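Local coordinates for glycosaminoglycan xylosylkinase (Hydra vulgaris, PDB 5XOM), which probably transfers phosphate from ATP to a xylose of the glycosaminoglycan linkage region, as Fam20 sugar kinases do, at residues W218-L223 / E282-E287; L260-D265 / G289-H294; S58-T63 / F147-P152. All coordinates share one frame; numbering follows the deposited sequence.

Interaction 1 of 3, residues W218-L223 / E282-E287. With NAG (2-acetamido-2-deoxy-beta-D-glucopyranose), chain D.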
loop_
_atom_site.group_PDB
_atom_site.type_symbol
_atom_site.label_atom_id
_atom_site.label_comp_id
_atom_site.label_asym_id
_atom_site.label_seq_id
_atom_site.Cartn_x
_atom_site.Cartn_y
_atom_site.Cartn_z
ATOM N N TRP A 218 -15.906 12.927 6.262
ATOM C CA TRP A 218 -14.948 13.973 5.908
ATOM C C TRP A 218 -15.673 15.152 5.272
ATOM O O TRP A 218 -15.612 15.348 4.050
ATOM C CB TRP A 218 -13.876 13.429 4.970
ATOM C CG TRP A 218 -13.051 12.382 5.613
ATOM C CD1 TRP A 218 -13.169 11.030 5.467
ATOM C CD2 TRP A 218 -11.982 12.596 6.543
ATOM N NE1 TRP A 218 -12.225 10.387 6.237
ATOM C CE2 TRP A 218 -11.484 11.327 6.907
ATOM C CE3 TRP A 218 -11.388 13.738 7.090
ATOM C CZ2 TRP A 218 -10.424 11.171 7.796
ATOM C CZ3 TRP A 218 -10.338 13.581 7.976
ATOM C CH2 TRP A 218 -9.866 12.307 8.321
ATOM N N PRO A 219 -16.376 15.952 6.068
ATOM C CA PRO A 219 -17.030 17.141 5.516
ATOM C C PRO A 219 -16.008 18.170 5.056
ATOM O O PRO A 219 -14.894 18.263 5.581
ATOM C CB PRO A 219 -17.864 17.666 6.692
ATOM C CG PRO A 219 -17.152 17.167 7.897
ATOM C CD PRO A 219 -16.587 15.829 7.521
ATOM N N VAL A 220 -16.402 18.948 4.055
ATOM C CA VAL A 220 -15.530 19.917 3.408
ATOM C C VAL A 220 -16.023 21.318 3.745
ATOM O O VAL A 220 -17.221 21.603 3.636
ATOM C CB VAL A 220 -15.491 19.688 1.887
ATOM C CG1 VAL A 220 -14.830 20.848 1.198
ATOM C CG2 VAL A 220 -14.747 18.399 1.575
ATOM N N LEU A 221 -15.103 22.184 4.163
ATOM C CA LEU A 221 -15.398 23.584 4.436
ATOM C C LEU A 221 -14.717 24.466 3.397
ATOM O O LEU A 221 -13.611 24.163 2.940
ATOM C CB LEU A 221 -14.948 23.982 5.845
ATOM C CG LEU A 221 -15.740 23.341 6.988
ATOM C CD1 LEU A 221 -15.097 23.656 8.326
ATOM C CD2 LEU A 221 -17.194 23.817 6.962
ATOM N N LYS A 222 -15.384 25.556 3.029
ATOM C CA LYS A 222 -14.933 26.438 1.964
ATOM C C LYS A 222 -14.703 27.845 2.500
ATOM O O LYS A 222 -15.527 28.375 3.251
ATOM C CB LYS A 222 -15.956 26.469 0.830
ATOM C CG LYS A 222 -15.578 27.357 -0.338
ATOM C CD LYS A 222 -16.800 27.675 -1.184
ATOM C CE LYS A 222 -17.471 26.402 -1.678
ATOM N NZ LYS A 222 -16.819 25.854 -2.898
ATOM N N LEU A 223 -13.585 28.450 2.101
ATOM C CA LEU A 223 -13.241 29.827 2.415
ATOM C C LEU A 223 -12.742 30.532 1.164
ATOM O O LEU A 223 -12.232 29.885 0.244
ATOM C CB LEU A 223 -12.162 29.912 3.508
ATOM C CG LEU A 223 -12.568 29.497 4.923
ATOM C CD1 LEU A 223 -11.370 29.524 5.869
ATOM C CD2 LEU A 223 -13.670 30.417 5.431
ATOM N N GLU A 282 -11.114 24.752 -0.564
ATOM C CA GLU A 282 -11.850 23.833 0.290
ATOM C C GLU A 282 -10.866 22.976 1.075
ATOM O O GLU A 282 -9.776 22.658 0.590
ATOM C CB GLU A 282 -12.794 22.954 -0.542
ATOM C CG GLU A 282 -13.958 23.727 -1.155
ATOM C CD GLU A 282 -14.731 22.928 -2.191
ATOM O OE1 GLU A 282 -15.875 22.521 -1.898
ATOM O OE2 GLU A 282 -14.199 22.708 -3.303
ATOM N N TYR A 283 -11.260 22.603 2.293
ATOM C CA TYR A 283 -10.361 21.875 3.175
ATOM C C TYR A 283 -11.144 20.902 4.045
ATOM O O TYR A 283 -12.339 21.087 4.289
ATOM C CB TYR A 283 -9.532 22.833 4.042
ATOM C CG TYR A 283 -10.315 23.690 5.018
ATOM C CD1 TYR A 283 -10.870 24.904 4.623
ATOM C CD2 TYR A 283 -10.458 23.308 6.346
ATOM C CE1 TYR A 283 -11.571 25.702 5.525
ATOM C CE2 TYR A 283 -11.154 24.100 7.257
ATOM C CZ TYR A 283 -11.708 25.292 6.840
ATOM O OH TYR A 283 -12.398 26.071 7.744
ATOM N N ILE A 284 -10.459 19.843 4.481
ATOM C CA ILE A 284 -10.989 18.909 5.461
ATOM C C ILE A 284 -10.349 19.231 6.804
ATOM O O ILE A 284 -9.315 19.900 6.882
ATOM C CB ILE A 284 -10.738 17.431 5.069
ATOM C CG1 ILE A 284 -9.240 17.168 4.890
ATOM C CG2 ILE A 284 -11.520 17.072 3.806
ATOM C CD1 ILE A 284 -8.891 15.699 4.647
ATOM N N GLU A 285 -10.969 18.756 7.882
ATOM C CA GLU A 285 -10.489 19.109 9.213
ATOM C C GLU A 285 -11.041 18.124 10.235
ATOM O O GLU A 285 -12.202 17.717 10.152
ATOM C CB GLU A 285 -10.887 20.547 9.567
ATOM C CG GLU A 285 -10.328 21.049 10.892
ATOM C CD GLU A 285 -10.582 22.533 11.087
ATOM O OE1 GLU A 285 -11.759 22.916 11.182
ATOM O OE2 GLU A 285 -9.611 23.317 11.145
ATOM N N ASN A 286 -10.194 17.731 11.178
ATOM C CA ASN A 286 -10.623 16.973 12.347
ATOM C C ASN A 286 -9.723 17.366 13.518
ATOM O O ASN A 286 -9.073 18.417 13.490
ATOM C CB ASN A 286 -10.638 15.462 12.043
ATOM C CG ASN A 286 -9.256 14.891 11.773
ATOM O OD1 ASN A 286 -8.231 15.522 12.036
ATOM N ND2 ASN A 286 -9.227 13.674 11.254
ATOM N N GLU A 287 -9.695 16.533 14.558
ATOM C CA GLU A 287 -8.909 16.857 15.743
ATOM C C GLU A 287 -7.402 16.889 15.488
ATOM O O GLU A 287 -6.684 17.537 16.254
ATOM C CB GLU A 287 -9.228 15.875 16.876
ATOM C CG GLU A 287 -8.724 14.458 16.650
ATOM C CD GLU A 287 -9.248 13.482 17.688
ATOM O OE1 GLU A 287 -10.109 13.883 18.500
ATOM O OE2 GLU A 287 -8.795 12.315 17.693
HETATM C C1 NAG D . -5.890 11.104 14.764
HETATM C C2 NAG D . -5.513 10.211 15.977
HETATM C C3 NAG D . -6.518 9.047 16.096
HETATM C C4 NAG D . -7.963 9.532 16.025
HETATM C C5 NAG D . -8.163 10.437 14.815
HETATM C C6 NAG D . -9.531 11.075 14.755
HETATM C C7 NAG D . -3.409 9.329 16.909
HETATM C C8 NAG D . -2.049 8.779 16.591
HETATM N N2 NAG D . -4.160 9.684 15.857
HETATM O O3 NAG D . -6.306 8.314 17.298
HETATM O O4 NAG D . -8.844 8.422 15.896
HETATM O O5 NAG D . -7.227 11.513 14.883
HETATM O O6 NAG D . -9.572 12.095 13.765
HETATM O O7 NAG D . -3.803 9.461 18.066
HETATM O O HOH W 1 -13.484 17.107 7.174
HETATM O O HOH W 2 -13.984 20.687 7.015
#
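Tyr283 O is held by two hydrogen bonds and a weaker contact: Leu221 N donates to it at 3.0 Å, almost straight (171° at the hydrogen), a water 3.2 Å from Tyr283 O donates a second proton, and Val220 CA makes a CA-H...O contact. The same water also bonds Pro219 O. This is an antiparallel ladder, in which strand 221-224 forms one edge of a three-stranded sheet. Tyr283 N returns a bond to Leu221 O, making the two a hydrogen-bonded pair. On that face of the sheet Leu221 CB sits 3.6 Å above the tyrosine ring, offset toward its rim, a CH-pi contact; CG of Tyr283 lies between its backbone N and carbonyl carbon (chi1 64°), which starts the ring off toward Leu221. The ring also meets Arg259 in a cation-pi contact. On the other face, Lys222 and Glu282 run side by side, a pairing suited to a solvent-facing edge, and close a long salt bridge of 3.6 Å between NZ and OE1. At the far end Asn286, whose OD1 accepts from Asn288 N, has ND2 3.0 Å from O6 of an N-acetylglucosamine, part of a surface glycan. Its amide is turned 45° from the Trp218 indole, with ND2 3.3 Å from CH2.

Interaction 2 of 3, residues L260-D265 / G289-H294; sequences LLDLID and GSMVIH
Asp262 and Val292 form the centre of a buried helix-to-strand contact between helix 259-273 and the edge strand 289-292; the axes of the segments 260-265 and 289-292 come within 7.9 Å, running 23° from parallel. Polar bonds and apolar packing share the contact. Val292 N donates to Asp262 OD2 at 3.1 Å, meeting it on the anti side and 35° out of the carboxylate plane. CG of Asp262 lies anti to its own carbonyl carbon (chi1 -81°), which sets the carboxylate carbon close to that N-H. The same OD2 takes a proton from a water 2.9 Å away that also bonds Ser290 OG, itself held by Arg259, and forms a salt bridge with Arg60, while OD1 pairs with Arg322. So many donors suit an aspartate, and would probably keep it ionised even when buried. Valine suits a strand, and its CG2 packs 3.7 Å from Asp262 CB and 4.1 Å from Leu263 CD2, the side chains of Leu263 and Val292 crossing at about a right angle. A second water joins Asp262 O to Val292 O. Helix 259-273 followed by the hairpin 280-286/289-292 is consistent with the C-lobe of the protein kinase fold, the clan of this family.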
loop_
_atom_site.group_PDB
_atom_site.type_symbol
_atom_site.label_atom_id
_atom_site.label_comp_id
_atom_site.label_asym_id
_atom_site.label_seq_id
_atom_site.Cartn_x
_atom_site.Cartn_y
_atom_site.Cartn_z
ATOM N N LEU A 260 -1.316 28.253 5.352
ATOM C CA LEU A 260 -0.671 29.085 4.339
ATOM C C LEU A 260 0.309 28.274 3.498
ATOM O O LEU A 260 0.388 28.461 2.279
ATOM C CB LEU A 260 0.028 30.280 4.994
ATOM C CG LEU A 260 0.891 31.125 4.055
ATOM C CD1 LEU A 260 0.004 31.930 3.124
ATOM C CD2 LEU A 260 1.778 32.070 4.860
ATOM N N LEU A 261 1.030 27.339 4.117
ATOM C CA LEU A 261 1.892 26.467 3.326
ATOM C C LEU A 261 1.074 25.550 2.420
ATOM O O LEU A 261 1.531 25.191 1.328
ATOM C CB LEU A 261 2.807 25.652 4.236
ATOM C CG LEU A 261 3.907 26.442 4.943
ATOM C CD1 LEU A 261 4.745 25.515 5.814
ATOM C CD2 LEU A 261 4.772 27.166 3.919
ATOM N N ASP A 262 -0.128 25.159 2.851
ATOM C CA ASP A 262 -1.016 24.414 1.961
ATOM C C ASP A 262 -1.366 25.239 0.729
ATOM O O ASP A 262 -1.325 24.733 -0.399
ATOM C CB ASP A 262 -2.285 23.982 2.698
ATOM C CG ASP A 262 -2.082 22.734 3.548
ATOM O OD1 ASP A 262 -0.935 22.239 3.643
ATOM O OD2 ASP A 262 -3.075 22.244 4.123
ATOM N N LEU A 263 -1.720 26.514 0.922
ATOM C CA LEU A 263 -2.074 27.340 -0.229
ATOM C C LEU A 263 -0.883 27.574 -1.147
ATOM O O LEU A 263 -1.059 27.728 -2.361
ATOM C CB LEU A 263 -2.652 28.684 0.219
ATOM C CG LEU A 263 -3.960 28.669 1.011
ATOM C CD1 LEU A 263 -4.377 30.087 1.374
ATOM C CD2 LEU A 263 -5.066 27.961 0.238
ATOM N N ILE A 264 0.333 27.575 -0.598
ATOM C CA ILE A 264 1.516 27.708 -1.440
ATOM C C ILE A 264 1.761 26.420 -2.223
ATOM O O ILE A 264 2.066 26.461 -3.424
ATOM C CB ILE A 264 2.727 28.124 -0.586
ATOM C CG1 ILE A 264 2.454 29.485 0.072
ATOM C CG2 ILE A 264 3.979 28.189 -1.438
ATOM C CD1 ILE A 264 3.542 29.982 1.018
ATOM N N ASP A 265 1.630 25.258 -1.567
ATOM C CA ASP A 265 1.630 23.980 -2.280
ATOM C C ASP A 265 0.630 23.996 -3.429
ATOM O O ASP A 265 0.958 23.647 -4.570
ATOM C CB ASP A 265 1.276 22.824 -1.334
ATOM C CG ASP A 265 2.439 22.377 -0.461
ATOM O OD1 ASP A 265 3.591 22.779 -0.719
ATOM O OD2 ASP A 265 2.185 21.587 0.479
ATOM N N GLY A 289 -5.776 18.093 12.760
ATOM C CA GLY A 289 -5.303 19.124 11.856
ATOM C C GLY A 289 -6.277 19.388 10.723
ATOM O O GLY A 289 -7.464 19.081 10.816
ATOM N N SER A 290 -5.758 19.986 9.649
ATOM C CA SER A 290 -6.569 20.335 8.490
ATOM C C SER A 290 -5.694 20.310 7.241
ATOM O O SER A 290 -4.465 20.324 7.319
ATOM C CB SER A 290 -7.224 21.714 8.651
ATOM O OG SER A 290 -6.278 22.757 8.486
ATOM N N MET A 291 -6.341 20.266 6.080
ATOM C CA MET A 291 -5.617 20.265 4.813
ATOM C C MET A 291 -6.488 20.811 3.696
ATOM O O MET A 291 -7.646 20.406 3.559
ATOM C CB MET A 291 -5.128 18.860 4.437
ATOM C CG MET A 291 -4.337 18.821 3.122
ATOM S SD MET A 291 -3.361 17.334 2.813
ATOM C CE MET A 291 -4.644 16.213 2.355
ATOM N N VAL A 292 -5.922 21.718 2.898
ATOM C CA VAL A 292 -6.585 22.176 1.680
ATOM C C VAL A 292 -6.495 21.078 0.629
ATOM O O VAL A 292 -5.414 20.536 0.365
ATOM C CB VAL A 292 -5.943 23.477 1.175
ATOM C CG1 VAL A 292 -6.645 23.982 -0.096
ATOM C CG2 VAL A 292 -5.935 24.530 2.273
ATOM N N ILE A 293 -7.639 20.718 0.037
ATOM C CA ILE A 293 -7.692 19.590 -0.883
ATOM C C ILE A 293 -7.802 20.113 -2.305
ATOM O O ILE A 293 -8.300 21.215 -2.559
ATOM C CB ILE A 293 -8.841 18.609 -0.560
ATOM C CG1 ILE A 293 -10.198 19.318 -0.565
ATOM C CG2 ILE A 293 -8.597 17.905 0.763
ATOM C CD1 ILE A 293 -11.365 18.370 -0.401
ATOM N N HIS A 294 -7.324 19.299 -3.245
ATOM C CA HIS A 294 -7.349 19.627 -4.670
ATOM C C HIS A 294 -8.638 19.074 -5.261
ATOM O O HIS A 294 -8.676 18.052 -5.955
ATOM C CB HIS A 294 -6.121 19.080 -5.367
ATOM C CG HIS A 294 -4.829 19.691 -4.843
ATOM N ND1 HIS A 294 -3.591 19.062 -4.988
ATOM C CD2 HIS A 294 -4.607 20.866 -4.196
ATOM C CE1 HIS A 294 -2.673 19.830 -4.444
ATOM N NE2 HIS A 294 -3.265 20.917 -3.962
HETATM O O HOH W 3 -4.700 23.559 6.079
HETATM O O HOH W 4 -2.985 21.922 0.024
#

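Interaction 3 of 3, residues S58-T63 / F147-P152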
loop_
_atom_site.group_PDB
_atom_site.type_symbol
_atom_site.label_atom_id
_atom_site.label_comp_id
_atom_site.label_asym_id
_atom_site.label_seq_id
_atom_site.Cartn_x
_atom_site.Cartn_y
_atom_site.Cartn_z
ATOM N N SER A 58 -6.980 10.110 5.462
ATOM C CA SER A 58 -6.630 10.730 6.731
ATOM C C SER A 58 -6.577 12.237 6.517
ATOM O O SER A 58 -6.697 12.725 5.391
ATOM C CB SER A 58 -5.296 10.199 7.276
ATOM O OG SER A 58 -4.262 10.356 6.326
ATOM N N VAL A 59 -6.392 12.988 7.605
ATOM C CA VAL A 59 -6.543 14.435 7.506
ATOM C C VAL A 59 -5.428 15.072 6.683
ATOM O O VAL A 59 -5.596 16.197 6.192
ATOM C CB VAL A 59 -6.618 15.072 8.908
ATOM C CG1 VAL A 59 -5.230 15.273 9.502
ATOM C CG2 VAL A 59 -7.376 16.395 8.844
ATOM N N ARG A 60 -4.316 14.368 6.465
ATOM C CA ARG A 60 -3.229 14.892 5.650
ATOM C C ARG A 60 -3.012 14.114 4.355
ATOM O O ARG A 60 -1.993 14.322 3.684
ATOM C CB ARG A 60 -1.931 14.906 6.461
ATOM C CG ARG A 60 -1.923 15.937 7.598
ATOM C CD ARG A 60 -2.224 17.348 7.065
ATOM N NE ARG A 60 -1.285 17.758 6.031
ATOM C CZ ARG A 60 -1.253 18.966 5.481
ATOM N NH1 ARG A 60 -2.094 19.938 5.842
ATOM N NH2 ARG A 60 -0.351 19.235 4.539
ATOM N N ALA A 61 -3.956 13.261 3.960
ATOM C CA ALA A 61 -3.815 12.531 2.699
ATOM C C ALA A 61 -5.156 11.942 2.300
ATOM O O ALA A 61 -5.737 11.158 3.058
ATOM C CB ALA A 61 -2.759 11.427 2.809
ATOM N N LEU A 62 -5.640 12.300 1.108
ATOM C CA LEU A 62 -6.835 11.659 0.581
ATOM C C LEU A 62 -6.512 10.328 -0.083
ATOM O O LEU A 62 -7.324 9.398 -0.026
ATOM C CB LEU A 62 -7.551 12.580 -0.415
ATOM C CG LEU A 62 -8.274 13.817 0.129
ATOM C CD1 LEU A 62 -9.040 14.498 -1.013
ATOM C CD2 LEU A 62 -9.198 13.476 1.305
ATOM N N THR A 63 -5.339 10.208 -0.699
ATOM C CA THR A 63 -4.922 8.985 -1.366
ATOM C C THR A 63 -3.538 8.588 -0.872
ATOM O O THR A 63 -2.865 9.336 -0.156
ATOM C CB THR A 63 -4.918 9.146 -2.893
ATOM O OG1 THR A 63 -4.046 10.225 -3.252
ATOM C CG2 THR A 63 -6.325 9.450 -3.404
ATOM N N PHE A 147 1.500 15.056 -3.429
ATOM C CA PHE A 147 0.556 15.834 -2.632
ATOM C C PHE A 147 -0.522 14.937 -2.023
ATOM O O PHE A 147 -0.861 15.080 -0.845
ATOM C CB PHE A 147 -0.079 16.938 -3.484
ATOM C CG PHE A 147 0.853 18.070 -3.811
ATOM C CD1 PHE A 147 1.627 18.661 -2.825
ATOM C CD2 PHE A 147 0.957 18.547 -5.107
ATOM C CE1 PHE A 147 2.485 19.708 -3.123
ATOM C CE2 PHE A 147 1.811 19.596 -5.411
ATOM C CZ PHE A 147 2.577 20.174 -4.415
ATOM N N TYR A 148 -1.077 14.018 -2.819
ATOM C CA TYR A 148 -2.099 13.066 -2.373
ATOM C C TYR A 148 -3.326 13.768 -1.776
ATOM O O TYR A 148 -3.917 13.304 -0.801
ATOM C CB TYR A 148 -1.510 12.043 -1.387
ATOM C CG TYR A 148 -0.410 11.185 -2.003
ATOM C CD1 TYR A 148 -0.711 10.218 -2.958
ATOM C CD2 TYR A 148 0.924 11.351 -1.641
ATOM C CE1 TYR A 148 0.281 9.445 -3.536
ATOM C CE2 TYR A 148 1.925 10.576 -2.215
ATOM C CZ TYR A 148 1.597 9.629 -3.159
ATOM O OH TYR A 148 2.588 8.867 -3.734
ATOM N N ARG A 149 -3.743 14.877 -2.395
ATOM C CA ARG A 149 -4.860 15.692 -1.926
ATOM C C ARG A 149 -6.030 15.744 -2.891
ATOM O O ARG A 149 -6.923 16.585 -2.706
ATOM C CB ARG A 149 -4.392 17.115 -1.663
ATOM C CG ARG A 149 -3.279 17.121 -0.719
ATOM C CD ARG A 149 -2.597 18.439 -0.557
ATOM N NE ARG A 149 -1.308 18.106 0.014
ATOM C CZ ARG A 149 -0.384 18.967 0.379
ATOM N NH1 ARG A 149 -0.563 20.288 0.274
ATOM N NH2 ARG A 149 0.742 18.492 0.885
ATOM N N ALA A 150 -6.017 14.930 -3.938
ATOM C CA ALA A 150 -7.061 14.940 -4.949
ATOM C C ALA A 150 -7.874 13.653 -4.888
ATOM O O ALA A 150 -7.286 12.569 -4.799
ATOM C CB ALA A 150 -6.449 15.099 -6.346
ATOM N N PRO A 151 -9.203 13.736 -4.922
ATOM C CA PRO A 151 -10.036 12.541 -4.949
ATOM C C PRO A 151 -9.803 11.742 -6.287
ATOM O O PRO A 151 -9.508 12.362 -7.301
ATOM C CB PRO A 151 -11.469 13.060 -4.875
ATOM C CG PRO A 151 -11.388 14.525 -4.752
ATOM C CD PRO A 151 -9.991 14.985 -4.954
ATOM N N PRO A 152 -9.933 10.435 -6.209
ATOM C CA PRO A 152 -9.751 9.613 -7.436
ATOM C C PRO A 152 -10.662 10.033 -8.586
ATOM O O PRO A 152 -11.843 10.338 -8.404
ATOM C CB PRO A 152 -10.080 8.196 -6.948
ATOM C CG PRO A 152 -9.743 8.203 -5.485
ATOM C CD PRO A 152 -9.820 9.633 -4.979
HETATM O O HOH W 5 -0.420 15.305 2.065
HETATM O O HOH W 6 -4.768 11.867 -4.996
#
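Arg60 and Arg149 lie side by side and point the same way, their guanidinium planes 67° apart. Arg60 NH2 stands 3.8 Å above one face of the Arg149 group, toward its rim, while Phe147 CD1 covers the centre of the opposite face. Like charges 3.9 Å apart between the NH2 atoms are probably tolerated because Arg149 NH1 pairs with Asp265, and Arg60 NH1 bonds Ser290 O and bridges to Asp262. Arginine is long enough to reach Asp265 while its flat group packs on Phe147. That salt bridge and a 3.2 Å bond from Arg149 NE to Phe147 O, the donor above the carbonyl plane, probably restrict the group. An alanine in place of Arg149 would probably leave Asp265 with Arg322 but without its second charged partner, and Phe147 O without the NE donor. Thr63 crosses Tyr148 at about a right angle: OG1, between its backbone N and carbonyl carbon (chi1 58°), sits in the ring plane at its edge, 3.3 Å from CD1. Its other branch, CG2, slides past Pro152, 3.8 Å from Pro152 CD. Leu62 N donates to Tyr148 O at 2.8 Å. The contact joins the loop after helix 49-56 to that between helix 132-144 and strand 153-159, while Thr63 touches helix 67-79 and Leu62 strand 280-286.

Interactions 1 and 2 share one sheet: strand 280-286 runs between strand 221-224 and strand 289-292, so interaction 1 adds one edge strand and interaction 2 sets the other against helix 259-273. Interaction 1 is partly buried, with a charged pair and a glycan near its margins; interactions 2 and 3 are buried. Their chemistry differs accordingly: ladder bonds from strand pairing in the first, a buried carboxylate in the second, two adjacent guanidinium groups in the third. Arg60 and Arg149 of interaction 3 form salt bridges with Asp262 and Asp265 of interaction 2, and His294 N lies 2.8 Å from Arg149 O, a probable hydrogen bond. Interaction 3 also touches interaction 1, where Val59 packs against Trp218, Ile284 and Asn286.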